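Local coordinates for protein adenylate kinase (Thermus thermophilus, PDB 3CM0) that probably catalyses the reversible transfer of the terminal phosphate of ATP to AMP, yielding two ADP and helping to balance cellular adenine nucleotides, at residues D66-L71 against D83-T88; E70-E75 against D96-E101. All blocks are in the same frame, centred on the assembly; numbering follows the deposited sequence.

Contact 1 (D66-L71 against D83-T88); sequences DLILEL and DGFPRT
Ile68 and Leu69, neighbours on helix 65-75, meet the far end of the Phe85 ring with one methyl each. Phe85 stands out from its loop toward the helix because CG lies anti to the backbone N (chi1 -171°), and the contact is made by CE2 and CZ, at the far end of the ring. CD2 of Leu69 comes in at the ring edge, near its plane, 3.9 Å from Phe85 CZ. The branch methyl CG2 of Ile68 approaches obliquely and lies 3.7 Å from Phe85 CE2. CD1, on the other branch of Ile68, meets the edge of the Arg87 guanidinium, 3.8 Å from NH2. Arg87 folds back over its own loop through a bend at chi3 (-71°), and its NH1 donates to Gly84 O at 3.1 Å; that bond is well off straight, at 137°. NH1 also lies in the plane of the Phe85 ring, at its edge, while CB of Pro86, whose preceding peptide bond is cis, lies over one face toward the rim. Gly84 to Arg87 are predicted to bind AMP, and Thr35, another predicted AMP residue, touches both Ile68 and Arg87. Methyl groups meet the ring, and the guanidinium sits beside them, consistent with a pocket wall built for a nucleotide.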
loop_
_atom_site.group_PDB
_atom_site.type_symbol
_atom_site.label_atom_id
_atom_site.label_comp_id
_atom_site.label_asym_id
_atom_site.label_seq_id
_atom_site.Cartn_x
_atom_site.Cartn_y
_atom_site.Cartn_z
ATOM N N ASP A 66 2.620 16.212 6.528
ATOM C CA ASP A 66 4.015 16.450 6.889
ATOM C C ASP A 66 4.507 15.547 8.004
ATOM O O ASP A 66 5.688 15.165 8.052
ATOM C CB ASP A 66 4.242 17.926 7.201
ATOM C CG ASP A 66 3.452 18.408 8.391
ATOM O OD1 ASP A 66 2.486 17.726 8.801
ATOM O OD2 ASP A 66 3.803 19.491 8.910
ATOM N N LEU A 67 3.604 15.167 8.892
ATOM C CA LEU A 67 3.979 14.284 9.986
ATOM C C LEU A 67 4.125 12.851 9.469
ATOM O O LEU A 67 5.019 12.117 9.866
ATOM C CB LEU A 67 2.911 14.373 11.081
ATOM C CG LEU A 67 3.226 13.540 12.316
ATOM C CD1 LEU A 67 4.592 13.940 12.836
ATOM C CD2 LEU A 67 2.156 13.763 13.369
ATOM N N ILE A 68 3.241 12.435 8.568
ATOM C CA ILE A 68 3.338 11.095 8.001
ATOM C C ILE A 68 4.680 10.947 7.244
ATOM O O ILE A 68 5.362 9.943 7.365
ATOM C CB ILE A 68 2.172 10.861 6.995
ATOM C CG1 ILE A 68 0.838 10.887 7.756
ATOM C CG2 ILE A 68 2.376 9.550 6.247
ATOM C CD1 ILE A 68 -0.367 10.747 6.860
ATOM N N LEU A 69 5.022 11.935 6.426
ATOM C CA LEU A 69 6.282 11.867 5.691
ATOM C C LEU A 69 7.479 11.925 6.660
ATOM O O LEU A 69 8.486 11.300 6.408
ATOM C CB LEU A 69 6.369 12.995 4.658
ATOM C CG LEU A 69 5.724 12.701 3.274
ATOM C CD1 LEU A 69 6.575 11.715 2.550
ATOM C CD2 LEU A 69 4.293 12.166 3.430
ATOM N N GLU A 70 7.357 12.683 7.752
ATOM C CA GLU A 70 8.427 12.726 8.758
ATOM C C GLU A 70 8.643 11.313 9.349
ATOM O O GLU A 70 9.789 10.846 9.501
ATOM C CB GLU A 70 8.064 13.706 9.880
ATOM C CG GLU A 70 9.012 13.582 11.132
ATOM C CD GLU A 70 10.438 13.944 10.805
ATOM O OE1 GLU A 70 10.625 14.808 9.920
ATOM O OE2 GLU A 70 11.380 13.403 11.436
ATOM N N LEU A 71 7.542 10.635 9.684
ATOM C CA LEU A 71 7.636 9.278 10.228
ATOM C C LEU A 71 8.252 8.319 9.230
ATOM O O LEU A 71 8.994 7.428 9.606
ATOM C CB LEU A 71 6.266 8.760 10.647
ATOM C CG LEU A 71 5.684 9.415 11.897
ATOM C CD1 LEU A 71 4.306 8.849 12.200
ATOM C CD2 LEU A 71 6.633 9.195 13.077
ATOM N N ASP A 83 2.708 -0.389 1.398
ATOM C CA ASP A 83 1.503 -1.146 1.065
ATOM C C ASP A 83 0.406 -0.345 1.787
ATOM O O ASP A 83 0.337 -0.344 3.007
ATOM C CB ASP A 83 1.672 -2.562 1.639
ATOM C CG ASP A 83 0.418 -3.391 1.555
ATOM O OD1 ASP A 83 -0.336 -3.226 0.576
ATOM O OD2 ASP A 83 0.209 -4.213 2.472
ATOM N N GLY A 84 -0.413 0.361 1.038
ATOM C CA GLY A 84 -1.424 1.187 1.673
ATOM C C GLY A 84 -1.021 2.663 1.700
ATOM O O GLY A 84 -1.696 3.486 2.341
ATOM N N PHE A 85 0.090 2.983 1.021
ATOM C CA PHE A 85 0.623 4.342 0.908
ATOM C C PHE A 85 1.481 4.421 -0.370
ATOM O O PHE A 85 2.209 3.488 -0.683
ATOM C CB PHE A 85 1.476 4.708 2.140
ATOM C CG PHE A 85 1.878 6.146 2.194
ATOM C CD1 PHE A 85 3.057 6.568 1.607
ATOM C CD2 PHE A 85 1.057 7.090 2.812
ATOM C CE1 PHE A 85 3.426 7.915 1.622
ATOM C CE2 PHE A 85 1.417 8.435 2.830
ATOM C CZ PHE A 85 2.602 8.844 2.236
ATOM N N PRO A 86 1.402 5.538 -1.138
ATOM C CA PRO A 86 0.566 6.718 -0.891
ATOM C C PRO A 86 -0.903 6.469 -1.194
ATOM O O PRO A 86 -1.249 5.527 -1.904
ATOM C CB PRO A 86 1.154 7.789 -1.831
ATOM C CG PRO A 86 1.579 7.003 -3.022
ATOM C CD PRO A 86 2.209 5.702 -2.361
ATOM N N ARG A 87 -1.753 7.318 -0.617
ATOM C CA ARG A 87 -3.189 7.233 -0.842
ATOM C C ARG A 87 -3.620 8.393 -1.735
ATOM O O ARG A 87 -4.626 8.309 -2.411
ATOM C CB ARG A 87 -3.957 7.306 0.489
ATOM C CG ARG A 87 -3.779 6.085 1.387
ATOM C CD ARG A 87 -4.508 6.282 2.722
ATOM N NE ARG A 87 -3.872 7.267 3.611
ATOM C CZ ARG A 87 -2.797 7.032 4.364
ATOM N NH1 ARG A 87 -2.204 5.845 4.358
ATOM N NH2 ARG A 87 -2.314 7.988 5.146
ATOM N N THR A 88 -2.859 9.477 -1.730
ATOM C CA THR A 88 -3.208 10.640 -2.537
ATOM C C THR A 88 -2.060 11.079 -3.415
ATOM O O THR A 88 -0.910 10.750 -3.177
ATOM C CB THR A 88 -3.553 11.846 -1.667
ATOM O OG1 THR A 88 -2.350 12.306 -1.017
ATOM C CG2 THR A 88 -4.583 11.467 -0.585
#

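Contact 2 (E70-E75 against D96-E101)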
loop_
_atom_site.group_PDB
_atom_site.type_symbol
_atom_site.label_atom_id
_atom_site.label_comp_id
_atom_site.label_asym_id
_atom_site.label_seq_id
_atom_site.Cartn_x
_atom_site.Cartn_y
_atom_site.Cartn_z
ATOM N N GLU A 70 7.357 12.683 7.752
ATOM C CA GLU A 70 8.427 12.726 8.758
ATOM C C GLU A 70 8.643 11.313 9.349
ATOM O O GLU A 70 9.789 10.846 9.501
ATOM C CB GLU A 70 8.064 13.706 9.880
ATOM C CG GLU A 70 9.012 13.582 11.132
ATOM C CD GLU A 70 10.438 13.944 10.805
ATOM O OE1 GLU A 70 10.625 14.808 9.920
ATOM O OE2 GLU A 70 11.380 13.403 11.436
ATOM N N LEU A 71 7.542 10.635 9.684
ATOM C CA LEU A 71 7.636 9.278 10.228
ATOM C C LEU A 71 8.252 8.319 9.230
ATOM O O LEU A 71 8.994 7.428 9.606
ATOM C CB LEU A 71 6.266 8.760 10.647
ATOM C CG LEU A 71 5.684 9.415 11.897
ATOM C CD1 LEU A 71 4.306 8.849 12.200
ATOM C CD2 LEU A 71 6.633 9.195 13.077
ATOM N N ILE A 72 7.905 8.464 7.949
ATOM C CA ILE A 72 8.507 7.598 6.953
ATOM C C ILE A 72 10.025 7.881 6.865
ATOM O O ILE A 72 10.851 6.944 6.758
ATOM C CB ILE A 72 7.829 7.817 5.573
ATOM C CG1 ILE A 72 6.391 7.294 5.635
ATOM C CG2 ILE A 72 8.635 7.096 4.467
ATOM C CD1 ILE A 72 5.544 7.665 4.373
ATOM N N ARG A 73 10.411 9.152 6.927
ATOM C CA ARG A 73 11.854 9.459 6.865
ATOM C C ARG A 73 12.553 8.803 8.083
ATOM O O ARG A 73 13.643 8.208 7.967
ATOM C CB ARG A 73 12.077 10.991 6.859
ATOM C CG ARG A 73 13.586 11.427 6.730
ATOM C CD ARG A 73 13.772 12.916 6.328
ATOM N NE ARG A 73 13.233 13.892 7.274
ATOM C CZ ARG A 73 13.093 15.190 7.008
ATOM N NH1 ARG A 73 13.450 15.667 5.825
ATOM N NH2 ARG A 73 12.592 16.013 7.920
ATOM N N GLU A 74 11.935 8.906 9.251
ATOM C CA GLU A 74 12.517 8.303 10.485
ATOM C C GLU A 74 12.627 6.785 10.414
ATOM O O GLU A 74 13.404 6.160 11.164
ATOM C CB GLU A 74 11.662 8.674 11.688
ATOM C CG GLU A 74 11.667 10.172 11.971
ATOM C CD GLU A 74 10.781 10.538 13.158
ATOM O OE1 GLU A 74 10.446 9.632 13.973
ATOM O OE2 GLU A 74 10.436 11.743 13.295
ATOM N N GLU A 75 11.823 6.212 9.504
ATOM C CA GLU A 75 11.715 4.776 9.254
ATOM C C GLU A 75 12.371 4.271 7.987
ATOM O O GLU A 75 12.488 3.058 7.828
ATOM C CB GLU A 75 10.239 4.345 9.196
ATOM C CG GLU A 75 9.442 4.474 10.475
ATOM C CD GLU A 75 9.724 3.347 11.445
ATOM O OE1 GLU A 75 9.735 2.169 11.007
ATOM O OE2 GLU A 75 9.930 3.648 12.638
ATOM N N ASP A 96 8.025 10.935 -3.465
ATOM C CA ASP A 96 9.079 10.908 -4.473
ATOM C C ASP A 96 10.215 11.859 -4.096
ATOM O O ASP A 96 11.399 11.563 -4.328
ATOM C CB ASP A 96 8.534 11.305 -5.846
ATOM C CG ASP A 96 8.072 10.093 -6.685
ATOM O OD1 ASP A 96 8.159 8.918 -6.234
ATOM O OD2 ASP A 96 7.609 10.344 -7.817
ATOM N N ARG A 97 9.867 13.003 -3.546
ATOM C CA ARG A 97 10.905 13.944 -3.106
ATOM C C ARG A 97 11.759 13.320 -1.986
ATOM O O ARG A 97 12.998 13.427 -1.980
ATOM C CB ARG A 97 10.258 15.237 -2.617
ATOM C CG ARG A 97 9.479 15.985 -3.726
ATOM C CD ARG A 97 9.184 17.419 -3.278
ATOM N NE ARG A 97 8.126 17.460 -2.267
ATOM C CZ ARG A 97 6.823 17.506 -2.542
ATOM N NH1 ARG A 97 6.406 17.518 -3.803
ATOM N NH2 ARG A 97 5.935 17.546 -1.555
ATOM N N LEU A 98 11.091 12.675 -1.035
ATOM C CA LEU A 98 11.784 12.005 0.076
ATOM C C LEU A 98 12.699 10.888 -0.440
ATOM O O LEU A 98 13.811 10.725 0.034
ATOM C CB LEU A 98 10.743 11.419 1.065
ATOM C CG LEU A 98 11.374 10.616 2.202
ATOM C CD1 LEU A 98 12.369 11.540 2.915
ATOM C CD2 LEU A 98 10.320 10.144 3.169
ATOM N N LEU A 99 12.238 10.070 -1.396
ATOM C CA LEU A 99 13.095 9.007 -1.901
ATOM C C LEU A 99 14.309 9.610 -2.591
ATOM O O LEU A 99 15.450 9.129 -2.441
ATOM C CB LEU A 99 12.323 8.126 -2.907
ATOM C CG LEU A 99 11.095 7.443 -2.291
ATOM C CD1 LEU A 99 10.315 6.696 -3.402
ATOM C CD2 LEU A 99 11.532 6.485 -1.168
ATOM N N SER A 100 14.063 10.680 -3.337
ATOM C CA SER A 100 15.134 11.328 -4.079
ATOM C C SER A 100 16.174 11.870 -3.096
ATOM O O SER A 100 17.371 11.638 -3.267
ATOM C CB SER A 100 14.589 12.472 -4.936
ATOM O OG SER A 100 15.649 13.112 -5.631
ATOM N N GLU A 101 15.712 12.581 -2.070
ATOM C CA GLU A 101 16.622 13.150 -1.057
ATOM C C GLU A 101 17.430 12.148 -0.264
ATOM O O GLU A 101 18.547 12.442 0.168
ATOM C CB GLU A 101 15.833 14.014 -0.081
ATOM C CG GLU A 101 15.299 15.290 -0.720
ATOM C CD GLU A 101 14.305 16.039 0.165
ATOM O OE1 GLU A 101 13.836 15.479 1.186
ATOM O OE2 GLU A 101 13.977 17.189 -0.179
HETATM O O HOH W 1 14.913 14.638 3.739
#
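Leu98 points from helix 89-101 toward helix 65-75 and ends in two methyls that divide between Ile72 and Arg73, CD2 touching both. From CB the chain leaves with CG anti to the backbone N (chi1 176°), which carries both methyls across to the other helix. CD2 packs on Ile72 CG2 at 3.7 Å and also lies 3.9 Å from the backbone N of Arg73. CD1 lies along CB, CG and CD of Arg73, 3.9 Å from Arg73 CD. Cut back to an alanine, Leu98 would lose both methyls, and a gap would probably open beside Ile72 CG2 and the arginine methylenes. The Arg73 chain bends at chi3, about CG-CD, and its guanidinium pairs directly with Glu70 and, through a water, with Glu101. NH2 forms a 3.1 Å salt bridge with Glu70 OE1, meeting its syn lone pair, though OE1 is tilted 26° out of the guanidinium plane. NH1 donates to a water at 2.7 Å, in that plane, and the water in turn donates to Glu101 OE1. An apolar layer of Leu98 and Ile72 thus lies beneath charged groups on the solvent side, where the opposite charges of the two helices are joined by water and probably only loosely coupled.

In the fold
The chain begins with strand 4-10 in the middle of the parallel sheet of this P-loop kinase, then passes through the NMP region before entering helix 65-75, the segment from which both contacts start. After strand 79-83, the loop 83-88 returns to the helix and closes contact 1 over 11 intervening residues. Helix 89-101 follows, and its last turns close contact 2 over 20, so the two closures overlap and cross instead of nesting. Their centres are about 9 Å apart, and Phe85 CE1 of contact 1 meets Ile72 CD1 of contact 2 at 3.5 Å. Together they tie helix 65-75 to the predicted AMP loop and to the helix that loop leads into.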